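Local coordinates for protein 11R-lipoxygenase (Gersemia fruticosa, PDB 3VF1) that probably adds both atoms of molecular oxygen to polyunsaturated fatty acids at a non-heme iron, under the control of calcium, at residues Asn263-Glu268 and Phe580-Thr585; Phe307-Lys312 and Gly334-Lys339; Asn341-Pro346 and Leu487-Tyr492. One frame throughout, in Å; residues are numbered along the deposited sequence.

Contact 1 of 3, residues Asn263-Glu268 and Phe580-Thr585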
loop_
_atom_site.group_PDB
_atom_site.type_symbol
_atom_site.label_atom_id
_atom_site.label_comp_id
_atom_site.label_asym_id
_atom_site.label_seq_id
_atom_site.Cartn_x
_atom_site.Cartn_y
_atom_site.Cartn_z
ATOM N N ASN A 263 -9.558 14.796 -3.962
ATOM C CA ASN A 263 -10.343 13.624 -3.603
ATOM C C ASN A 263 -10.336 12.560 -4.693
ATOM O O ASN A 263 -11.239 11.728 -4.768
ATOM C CB ASN A 263 -11.780 14.044 -3.292
ATOM C CG ASN A 263 -11.850 15.126 -2.231
ATOM O OD1 ASN A 263 -11.134 15.076 -1.230
ATOM N ND2 ASN A 263 -12.707 16.117 -2.451
ATOM N N GLY A 264 -9.314 12.593 -5.540
ATOM C CA GLY A 264 -9.130 11.564 -6.545
ATOM C C GLY A 264 -8.273 10.441 -6.001
ATOM O O GLY A 264 -8.568 9.886 -4.946
ATOM N N SER A 265 -7.202 10.115 -6.714
ATOM C CA SER A 265 -6.292 9.060 -6.285
ATOM C C SER A 265 -4.903 9.595 -5.946
ATOM O O SER A 265 -4.022 8.832 -5.554
ATOM C CB SER A 265 -6.179 7.991 -7.370
ATOM O OG SER A 265 -7.429 7.361 -7.592
ATOM N N ASN A 266 -4.711 10.904 -6.092
ATOM C CA ASN A 266 -3.402 11.506 -5.870
ATOM C C ASN A 266 -3.494 12.905 -5.268
ATOM O O ASN A 266 -3.431 13.901 -5.990
ATOM C CB ASN A 266 -2.628 11.563 -7.186
ATOM C CG ASN A 266 -1.233 12.126 -7.017
ATOM O OD1 ASN A 266 -0.702 12.175 -5.906
ATOM N ND2 ASN A 266 -0.627 12.551 -8.118
ATOM N N PRO A 267 -3.642 12.983 -3.936
ATOM C CA PRO A 267 -3.750 14.250 -3.208
ATOM C C PRO A 267 -2.414 14.716 -2.631
ATOM O O PRO A 267 -2.402 15.377 -1.593
ATOM C CB PRO A 267 -4.709 13.894 -2.076
ATOM C CG PRO A 267 -4.363 12.467 -1.757
ATOM C CD PRO A 267 -3.897 11.830 -3.054
ATOM N N GLU A 268 -1.310 14.390 -3.299
ATOM C CA GLU A 268 0.019 14.649 -2.752
ATOM C C GLU A 268 0.734 15.851 -3.368
ATOM O O GLU A 268 1.825 16.210 -2.926
ATOM C CB GLU A 268 0.904 13.415 -2.935
ATOM C CG GLU A 268 0.580 12.262 -2.002
ATOM C CD GLU A 268 1.664 11.197 -2.007
ATOM O OE1 GLU A 268 2.383 11.083 -3.026
ATOM O OE2 GLU A 268 1.805 10.483 -0.990
ATOM N N PHE A 580 -7.376 1.695 -4.407
ATOM C CA PHE A 580 -8.713 1.178 -4.688
ATOM C C PHE A 580 -9.659 2.256 -5.206
ATOM O O PHE A 580 -10.810 1.973 -5.542
ATOM C CB PHE A 580 -9.295 0.501 -3.445
ATOM C CG PHE A 580 -8.521 -0.707 -3.008
ATOM C CD1 PHE A 580 -8.633 -1.901 -3.697
ATOM C CD2 PHE A 580 -7.673 -0.643 -1.919
ATOM C CE1 PHE A 580 -7.915 -3.014 -3.304
ATOM C CE2 PHE A 580 -6.951 -1.751 -1.519
ATOM C CZ PHE A 580 -7.072 -2.938 -2.214
ATOM N N SER A 581 -9.167 3.489 -5.275
ATOM C CA SER A 581 -9.926 4.590 -5.852
ATOM C C SER A 581 -9.617 4.741 -7.340
ATOM O O SER A 581 -10.131 5.645 -8.000
ATOM C CB SER A 581 -9.582 5.890 -5.130
ATOM O OG SER A 581 -8.199 6.174 -5.246
ATOM N N GLN A 582 -8.784 3.848 -7.864
ATOM C CA GLN A 582 -8.268 3.982 -9.225
ATOM C C GLN A 582 -9.314 3.760 -10.314
ATOM O O GLN A 582 -9.166 4.267 -11.422
ATOM C CB GLN A 582 -7.095 3.026 -9.444
ATOM C CG GLN A 582 -5.774 3.545 -8.914
ATOM C CD GLN A 582 -4.621 2.614 -9.225
ATOM O OE1 GLN A 582 -3.726 2.951 -9.998
ATOM N NE2 GLN A 582 -4.637 1.435 -8.618
ATOM N N MET A 583 -10.364 3.002 -10.017
ATOM C CA MET A 583 -11.394 2.749 -11.020
ATOM C C MET A 583 -12.298 3.969 -11.167
ATOM O O MET A 583 -12.738 4.299 -12.267
ATOM C CB MET A 583 -12.222 1.512 -10.665
ATOM C CG MET A 583 -13.231 1.131 -11.742
ATOM S SD MET A 583 -12.476 0.847 -13.360
ATOM C CE MET A 583 -11.795 -0.797 -13.137
ATOM N N ALA A 584 -12.569 4.638 -10.052
ATOM C CA ALA A 584 -13.338 5.874 -10.073
ATOM C C ALA A 584 -12.565 6.966 -10.806
ATOM O O ALA A 584 -13.156 7.874 -11.389
ATOM C CB ALA A 584 -13.657 6.318 -8.655
ATOM N N THR A 585 -11.241 6.867 -10.776
ATOM C CA THR A 585 -10.377 7.898 -11.342
ATOM C C THR A 585 -10.012 7.619 -12.798
ATOM O O THR A 585 -10.036 8.524 -13.632
ATOM C CB THR A 585 -9.080 8.039 -10.517
ATOM O OG1 THR A 585 -9.400 8.495 -9.196
ATOM C CG2 THR A 585 -8.119 9.022 -11.169
#

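Contact 2 of 3, residues Phe307-Lys312 and Gly334-Lys339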
loop_
_atom_site.group_PDB
_atom_site.type_symbol
_atom_site.label_atom_id
_atom_site.label_comp_id
_atom_site.label_asym_id
_atom_site.label_seq_id
_atom_site.Cartn_x
_atom_site.Cartn_y
_atom_site.Cartn_z
ATOM N N PHE A 307 -3.657 28.132 -5.013
ATOM C CA PHE A 307 -2.912 26.890 -4.866
ATOM C C PHE A 307 -2.315 26.481 -6.205
ATOM O O PHE A 307 -2.768 26.935 -7.254
ATOM C CB PHE A 307 -3.825 25.791 -4.323
ATOM C CG PHE A 307 -4.404 26.107 -2.974
ATOM C CD1 PHE A 307 -5.421 27.039 -2.845
ATOM C CD2 PHE A 307 -3.930 25.479 -1.834
ATOM C CE1 PHE A 307 -5.952 27.338 -1.606
ATOM C CE2 PHE A 307 -4.460 25.774 -0.594
ATOM C CZ PHE A 307 -5.472 26.704 -0.481
ATOM N N ILE A 308 -1.300 25.624 -6.168
ATOM C CA ILE A 308 -0.552 25.281 -7.369
ATOM C C ILE A 308 -0.145 23.811 -7.404
ATOM O O ILE A 308 0.126 23.207 -6.370
ATOM C CB ILE A 308 0.719 26.145 -7.477
ATOM C CG1 ILE A 308 1.453 25.872 -8.793
ATOM C CG2 ILE A 308 1.637 25.886 -6.292
ATOM C CD1 ILE A 308 2.604 26.825 -9.057
ATOM N N THR A 309 -0.106 23.245 -8.607
ATOM C CA THR A 309 0.405 21.895 -8.819
ATOM C C THR A 309 1.561 21.942 -9.814
ATOM O O THR A 309 1.345 22.069 -11.020
ATOM C CB THR A 309 -0.682 20.946 -9.365
ATOM O OG1 THR A 309 -1.197 21.456 -10.599
ATOM C CG2 THR A 309 -1.822 20.796 -8.368
ATOM N N ASP A 310 2.784 21.840 -9.302
ATOM C CA ASP A 310 3.980 21.944 -10.130
ATOM C C ASP A 310 4.591 20.569 -10.376
ATOM O O ASP A 310 5.008 19.892 -9.438
ATOM C CB ASP A 310 5.005 22.853 -9.446
ATOM C CG ASP A 310 6.244 23.084 -10.293
ATOM O OD1 ASP A 310 6.465 22.319 -11.257
ATOM O OD2 ASP A 310 7.003 24.030 -9.992
ATOM N N TYR A 311 4.652 20.169 -11.643
ATOM C CA TYR A 311 5.191 18.862 -12.011
ATOM C C TYR A 311 6.589 18.974 -12.611
ATOM O O TYR A 311 6.920 18.307 -13.591
ATOM C CB TYR A 311 4.237 18.160 -12.977
ATOM C CG TYR A 311 2.899 17.868 -12.342
ATOM C CD1 TYR A 311 1.895 18.826 -12.323
ATOM C CD2 TYR A 311 2.651 16.644 -11.737
ATOM C CE1 TYR A 311 0.677 18.567 -11.729
ATOM C CE2 TYR A 311 1.438 16.377 -11.143
ATOM C CZ TYR A 311 0.455 17.342 -11.140
ATOM O OH TYR A 311 -0.755 17.076 -10.545
ATOM N N LYS A 312 7.408 19.823 -12.000
ATOM C CA LYS A 312 8.792 20.006 -12.415
ATOM C C LYS A 312 9.553 18.684 -12.476
ATOM O O LYS A 312 10.463 18.523 -13.284
ATOM C CB LYS A 312 9.500 20.953 -11.446
ATOM C CG LYS A 312 10.966 21.181 -11.759
ATOM C CD LYS A 312 11.570 22.230 -10.841
ATOM C CE LYS A 312 13.005 22.549 -11.227
ATOM N NZ LYS A 312 13.568 23.661 -10.410
ATOM N N GLY A 334 -0.149 23.976 -12.844
ATOM C CA GLY A 334 -1.550 24.331 -12.767
ATOM C C GLY A 334 -1.793 25.268 -11.605
ATOM O O GLY A 334 -1.234 25.086 -10.527
ATOM N N LEU A 335 -2.625 26.278 -11.823
ATOM C CA LEU A 335 -2.963 27.223 -10.768
ATOM C C LEU A 335 -4.444 27.103 -10.450
ATOM O O LEU A 335 -5.275 27.024 -11.352
ATOM C CB LEU A 335 -2.623 28.650 -11.195
ATOM C CG LEU A 335 -2.455 29.655 -10.054
ATOM C CD1 LEU A 335 -1.221 29.323 -9.225
ATOM C CD2 LEU A 335 -2.374 31.071 -10.596
ATOM N N PHE A 336 -4.769 27.083 -9.162
ATOM C CA PHE A 336 -6.145 26.897 -8.725
ATOM C C PHE A 336 -6.582 28.019 -7.793
ATOM O O PHE A 336 -5.758 28.675 -7.161
ATOM C CB PHE A 336 -6.302 25.547 -8.024
ATOM C CG PHE A 336 -5.964 24.369 -8.893
ATOM C CD1 PHE A 336 -4.647 24.075 -9.203
ATOM C CD2 PHE A 336 -6.961 23.550 -9.395
ATOM C CE1 PHE A 336 -4.332 22.991 -10.001
ATOM C CE2 PHE A 336 -6.650 22.463 -10.192
ATOM C CZ PHE A 336 -5.332 22.185 -10.495
ATOM N N TYR A 337 -7.892 28.230 -7.722
ATOM C CA TYR A 337 -8.468 29.272 -6.885
ATOM C C TYR A 337 -9.456 28.659 -5.905
ATOM O O TYR A 337 -10.259 27.808 -6.279
ATOM C CB TYR A 337 -9.181 30.304 -7.759
ATOM C CG TYR A 337 -9.733 31.492 -7.004
ATOM C CD1 TYR A 337 -8.886 32.443 -6.456
ATOM C CD2 TYR A 337 -11.100 31.675 -6.861
ATOM C CE1 TYR A 337 -9.381 33.535 -5.776
ATOM C CE2 TYR A 337 -11.608 32.769 -6.181
ATOM C CZ TYR A 337 -10.742 33.693 -5.642
ATOM O OH TYR A 337 -11.233 34.786 -4.966
ATOM N N LEU A 338 -9.390 29.087 -4.649
ATOM C CA LEU A 338 -10.325 28.620 -3.634
ATOM C C LEU A 338 -11.568 29.501 -3.632
ATOM O O LEU A 338 -11.550 30.615 -3.116
ATOM C CB LEU A 338 -9.670 28.633 -2.253
ATOM C CG LEU A 338 -10.571 28.241 -1.080
ATOM C CD1 LEU A 338 -11.045 26.801 -1.212
ATOM C CD2 LEU A 338 -9.846 28.450 0.237
ATOM N N LYS A 339 -12.646 28.994 -4.217
ATOM C CA LYS A 339 -13.883 29.756 -4.333
ATOM C C LYS A 339 -14.503 30.026 -2.967
ATOM O O LYS A 339 -14.115 29.426 -1.967
ATOM C CB LYS A 339 -14.877 29.016 -5.226
ATOM C CG LYS A 339 -14.422 28.890 -6.671
ATOM C CD LYS A 339 -15.342 27.982 -7.475
ATOM C CE LYS A 339 -16.754 28.535 -7.557
ATOM N NZ LYS A 339 -17.661 27.620 -8.305
#

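Contact 3 of 3, residues Asn341-Pro346 and Leu487-Tyr492. With FRU (beta-D-fructofuranose), chain C.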
loop_
_atom_site.group_PDB
_atom_site.type_symbol
_atom_site.label_atom_id
_atom_site.label_comp_id
_atom_site.label_asym_id
_atom_site.label_seq_id
_atom_site.Cartn_x
_atom_site.Cartn_y
_atom_site.Cartn_z
ATOM N N ASN A 341 -17.300 29.230 -1.868
ATOM C CA ASN A 341 -18.062 28.086 -1.378
ATOM C C ASN A 341 -17.182 26.858 -1.142
ATOM O O ASN A 341 -17.690 25.746 -0.999
ATOM C CB ASN A 341 -19.189 27.740 -2.353
ATOM C CG ASN A 341 -18.679 27.142 -3.648
ATOM O OD1 ASN A 341 -17.488 27.211 -3.951
ATOM N ND2 ASN A 341 -19.583 26.554 -4.426
ATOM N N ASP A 342 -15.868 27.072 -1.122
ATOM C CA ASP A 342 -14.895 26.043 -0.742
ATOM C C ASP A 342 -14.538 25.059 -1.861
ATOM O O ASP A 342 -13.808 24.095 -1.630
ATOM C CB ASP A 342 -15.363 25.282 0.505
ATOM C CG ASP A 342 -15.415 26.166 1.739
ATOM O OD1 ASP A 342 -14.393 26.820 2.041
ATOM O OD2 ASP A 342 -16.476 26.213 2.399
ATOM N N ASP A 343 -15.044 25.298 -3.067
ATOM C CA ASP A 343 -14.598 24.540 -4.233
ATOM C C ASP A 343 -13.341 25.179 -4.802
ATOM O O ASP A 343 -13.250 26.403 -4.886
ATOM C CB ASP A 343 -15.675 24.519 -5.318
ATOM C CG ASP A 343 -16.882 23.687 -4.933
ATOM O OD1 ASP A 343 -16.732 22.763 -4.103
ATOM O OD2 ASP A 343 -17.981 23.953 -5.469
ATOM N N ILE A 344 -12.370 24.357 -5.192
ATOM C CA ILE A 344 -11.208 24.873 -5.904
ATOM C C ILE A 344 -11.371 24.637 -7.403
ATOM O O ILE A 344 -11.828 23.577 -7.829
ATOM C CB ILE A 344 -9.876 24.256 -5.415
ATOM C CG1 ILE A 344 -9.819 22.756 -5.706
ATOM C CG2 ILE A 344 -9.686 24.513 -3.927
ATOM C CD1 ILE A 344 -8.417 22.254 -5.949
ATOM N N ILE A 345 -11.011 25.640 -8.196
ATOM C CA ILE A 345 -11.112 25.537 -9.645
ATOM C C ILE A 345 -9.786 25.889 -10.300
ATOM O O ILE A 345 -9.048 26.729 -9.794
ATOM C CB ILE A 345 -12.186 26.488 -10.204
ATOM C CG1 ILE A 345 -11.959 27.909 -9.674
ATOM C CG2 ILE A 345 -13.574 25.992 -9.844
ATOM C CD1 ILE A 345 -12.818 28.960 -10.340
ATOM N N PRO A 346 -9.486 25.248 -11.437
ATOM C CA PRO A 346 -8.304 25.609 -12.222
ATOM C C PRO A 346 -8.519 26.956 -12.902
ATOM O O PRO A 346 -9.599 27.194 -13.438
ATOM C CB PRO A 346 -8.229 24.490 -13.261
ATOM C CG PRO A 346 -9.644 24.065 -13.441
ATOM C CD PRO A 346 -10.278 24.188 -12.088
ATOM N N LEU A 487 -8.538 23.106 4.180
ATOM C CA LEU A 487 -9.547 23.060 3.126
ATOM C C LEU A 487 -10.779 22.258 3.550
ATOM O O LEU A 487 -10.679 21.086 3.899
ATOM C CB LEU A 487 -8.945 22.471 1.849
ATOM C CG LEU A 487 -7.831 23.302 1.206
ATOM C CD1 LEU A 487 -7.279 22.600 -0.026
ATOM C CD2 LEU A 487 -8.329 24.695 0.849
ATOM N N ARG A 488 -11.941 22.907 3.500
ATOM C CA ARG A 488 -13.190 22.315 3.978
ATOM C C ARG A 488 -13.637 21.094 3.175
ATOM O O ARG A 488 -14.180 20.144 3.739
ATOM C CB ARG A 488 -14.307 23.361 3.960
ATOM C CG ARG A 488 -14.089 24.531 4.906
ATOM C CD ARG A 488 -14.428 24.162 6.339
ATOM N NE ARG A 488 -14.331 25.312 7.236
ATOM C CZ ARG A 488 -14.590 25.274 8.540
ATOM N NH1 ARG A 488 -14.965 24.141 9.117
ATOM N NH2 ARG A 488 -14.473 26.375 9.269
ATOM N N LYS A 489 -13.418 21.119 1.863
ATOM C CA LYS A 489 -13.903 20.048 0.993
ATOM C C LYS A 489 -12.759 19.157 0.509
ATOM O O LYS A 489 -12.807 18.603 -0.587
ATOM C CB LYS A 489 -14.685 20.635 -0.185
ATOM C CG LYS A 489 -15.834 21.534 0.260
ATOM C CD LYS A 489 -16.635 22.086 -0.905
ATOM C CE LYS A 489 -17.693 21.101 -1.373
ATOM N NZ LYS A 489 -18.623 21.717 -2.359
ATOM N N PHE A 490 -11.738 19.030 1.350
ATOM C CA PHE A 490 -10.620 18.128 1.109
ATOM C C PHE A 490 -10.876 16.867 1.933
ATOM O O PHE A 490 -10.329 16.697 3.021
ATOM C CB PHE A 490 -9.318 18.805 1.537
ATOM C CG PHE A 490 -8.067 18.091 1.095
ATOM C CD1 PHE A 490 -8.120 16.908 0.376
ATOM C CD2 PHE A 490 -6.826 18.617 1.408
ATOM C CE1 PHE A 490 -6.954 16.272 -0.020
ATOM C CE2 PHE A 490 -5.665 17.985 1.018
ATOM C CZ PHE A 490 -5.728 16.812 0.304
ATOM N N TYR A 491 -11.723 15.990 1.408
ATOM C CA TYR A 491 -12.246 14.866 2.177
ATOM C C TYR A 491 -11.182 13.833 2.531
ATOM O O TYR A 491 -11.232 13.236 3.604
ATOM C CB TYR A 491 -13.400 14.209 1.418
ATOM C CG TYR A 491 -14.516 15.175 1.103
ATOM C CD1 TYR A 491 -14.962 16.081 2.055
ATOM C CD2 TYR A 491 -15.112 15.198 -0.152
ATOM C CE1 TYR A 491 -15.978 16.972 1.775
ATOM C CE2 TYR A 491 -16.127 16.090 -0.444
ATOM C CZ TYR A 491 -16.556 16.973 0.524
ATOM O OH TYR A 491 -17.566 17.863 0.245
ATOM N N TYR A 492 -10.224 13.616 1.636
ATOM C CA TYR A 492 -9.110 12.727 1.939
ATOM C C TYR A 492 -8.385 13.201 3.193
ATOM O O TYR A 492 -8.022 12.402 4.049
ATOM C CB TYR A 492 -8.114 12.675 0.784
ATOM C CG TYR A 492 -6.736 12.233 1.227
ATOM C CD1 TYR A 492 -5.799 13.161 1.660
ATOM C CD2 TYR A 492 -6.379 10.889 1.236
ATOM C CE1 TYR A 492 -4.543 12.769 2.078
ATOM C CE2 TYR A 492 -5.123 10.486 1.653
ATOM C CZ TYR A 492 -4.210 11.432 2.073
ATOM O OH TYR A 492 -2.958 11.039 2.488
HETATM C C1 FRU C . -8.694 18.185 10.265
HETATM C C2 FRU C . -9.360 19.530 10.521
HETATM C C3 FRU C . -10.631 19.375 11.342
HETATM C C4 FRU C . -11.592 20.365 10.718
HETATM C C5 FRU C . -11.098 20.500 9.286
HETATM C C6 FRU C . -11.291 21.927 8.790
HETATM O O1 FRU C . -9.588 17.338 9.580
HETATM O O2 FRU C . -8.484 20.371 11.239
HETATM O O3 FRU C . -10.412 19.667 12.704
HETATM O O4 FRU C . -12.929 19.929 10.773
HETATM O O5 FRU C . -9.729 20.127 9.289
HETATM O O6 FRU C . -11.687 21.937 7.438
HETATM O O HOH W 1 -12.021 23.102 0.271
HETATM O O HOH W 2 -12.101 25.384 2.198
#

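Contact 1 of 3, residues Asn263-Glu268 and Phe580-Thr585
S265 inserts its hydroxyl between those of S581 and T585, a buried polar junction in the helical lipoxygenase domain. It joins the loop after helix 254-263 to the turn that follows helix 557-579, the helix carrying the iron ligands H575 and N579. By hydrogen bonding, S265 OG lies 2.7 Å from S581 OG and 2.8 Å from T585 OG1, so one small side chain meets two hydroxyls at once. S581, just before helix 582-586, and T585 within it are about one turn apart, and both direct their hydroxyls to S265. A chi1 of 60° sets S581 OG between its own backbone N and carbonyl carbon, where it also hydrogen-bonds A577 O and ties the turn back to the longer helix. Serine and threonine suit these places because each hydroxyl can both give and accept in a buried setting.

Van der Waals contacts fill in around this centre. G264 brings its backbone close, with O 3.7 Å from S581 OG, and its phi of -90° with psi of -126° is a conformation that residues with a CB seldom adopt. Q582 comes nearest with its backbone N, its CG staying farther off, while its amide end turns to other partners: OE1 bonds Q388 NE2 and NE2 bonds N579 O. Q388 belongs to helix 369-410, the source of iron ligands H392 and H397, so Q582 bridges two ligand-bearing helices in the second shell of the metal. The methyl T585 CG2 also reaches the shared hydroxyl, lying 4.0 Å from S265 OG.

Contact 2 of 3, residues Phe307-Lys312 and Gly334-Lys339
F307 and F336 face each other across two antiparallel strands as a hydrogen-bonded pair, and T309 with G334 forms the next such pair. The tight part is this ladder. F336 N donates to F307 O at 2.8 Å, and T309 N to G334 O at 2.9 Å. G334 N answers with a bond to T309 O at 3.0 Å. The return bond from F307 N to F336 O is longer, 3.1 Å, with the donor 37° above the carbonyl plane. Between the pairs, the CA of I308 makes a C-H...O contact with G334 O.

On the face of F307, T309 and F336, packing is close around G334. This glycine has no side chain, and T309 OG1 lies over its bare backbone, 3.5 Å from G334 N. A chi1 of 58° holds OG1 between the backbone N and carbonyl carbon of T309, where it also meets the edge of the F336 ring, with T309 OG1 3.5 Å from F336 CE1. The methyl CG2 touches the same ring atom, the two side chains crossing at about a right angle. F261 of helix 254-263 packs edge-to-face with F336, and the flat rings suit this layer between sheet and helix. On the other face, the non-hydrogen-bonded pair I308 and L335 meets: L335 CD1 turns in over F307 O and comes within 4.1 Å of I308 CB.

The looser side is at L338, partly exposed, which meets F307 through its CB, 4.0 Å from F307 CE1. At the opposite end the pairing goes on, Y311 bonding P332 through the backbone. The whole is a pair of neighbouring inner strands in the small five-stranded antiparallel sheet of the lipoxygenase domain, with helix 254-263 packed on one face.

Contact 3 of 3, residues Asn341-Pro346 and Leu487-Tyr492
An Asx turn at N341-D343, leading into strand 344-350, meets a type I beta turn, L487-F490, leading into helix 491-514; D342 and D343 face R488 and K489. In the Asx turn, N341 OD1 accepts from D343 N at 3.2 Å. This presents D343 to the lysine, and D342 adopts a left-handed backbone conformation to make the bend.

The direct charge contact is a salt bridge. K489 NZ reaches D343 OD1 at 2.8 Å, arriving on the syn side and 22° out of the carboxylate plane. Lysine suits the place because its long chain can lie against backbone and side chain on the way: K489 CD passes 3.5 Å from D342 O and also touches D342 CB. The bend at chi3 (84°) then sets CE close to the aspartate oxygen.

Two waters bridge the turns. Water 1 joins backbone to backbone, donating to D342 O at 2.8 Å and accepting from K489 N at 2.9 Å. Water 2 donates to D342 OD1 at 2.7 Å and accepts from R488 N at 2.8 Å, so the first carboxylate is tied to the second turn through a backbone N-H. D342 and R488 themselves lie side by side and point the same way, touching through the aliphatic CB and CG of the arginine, while its guanidinium goes on past the carboxylate.

This surface contact borders a bound sugar. L487 and R488 belong to the glycan pocket, where D494 and K493 hydrogen-bond the fructose. A sharp turn at chi2 (-79°) brings R488 CD near that sugar, 3.7 Å from O6 of the fructose.

The three contacts lie in one domain, contact 1 near the metal and contacts 2 and 3 toward the outside of the chain. The side chain of Q582 is about 6 Å from the bound iron(II) ion. Contact 3, with its centre about 15 Å from that of contact 1, borders the bound sugar at the surface. N263 joins these two, its ND2 probably hydrogen-bonding K489 O at 3.1 Å. Contacts 2 and 3 share a sheet, their centres about 12 Å apart: strands 333-338 and 344-350 are neighbours, and Y337 N probably donates to I345 O at 2.8 Å. Contacts 1 and 2 do not touch, their nearest atoms being about 5 Å apart, but helix 254-263 packs on the sheet and leads into the loop of contact 1.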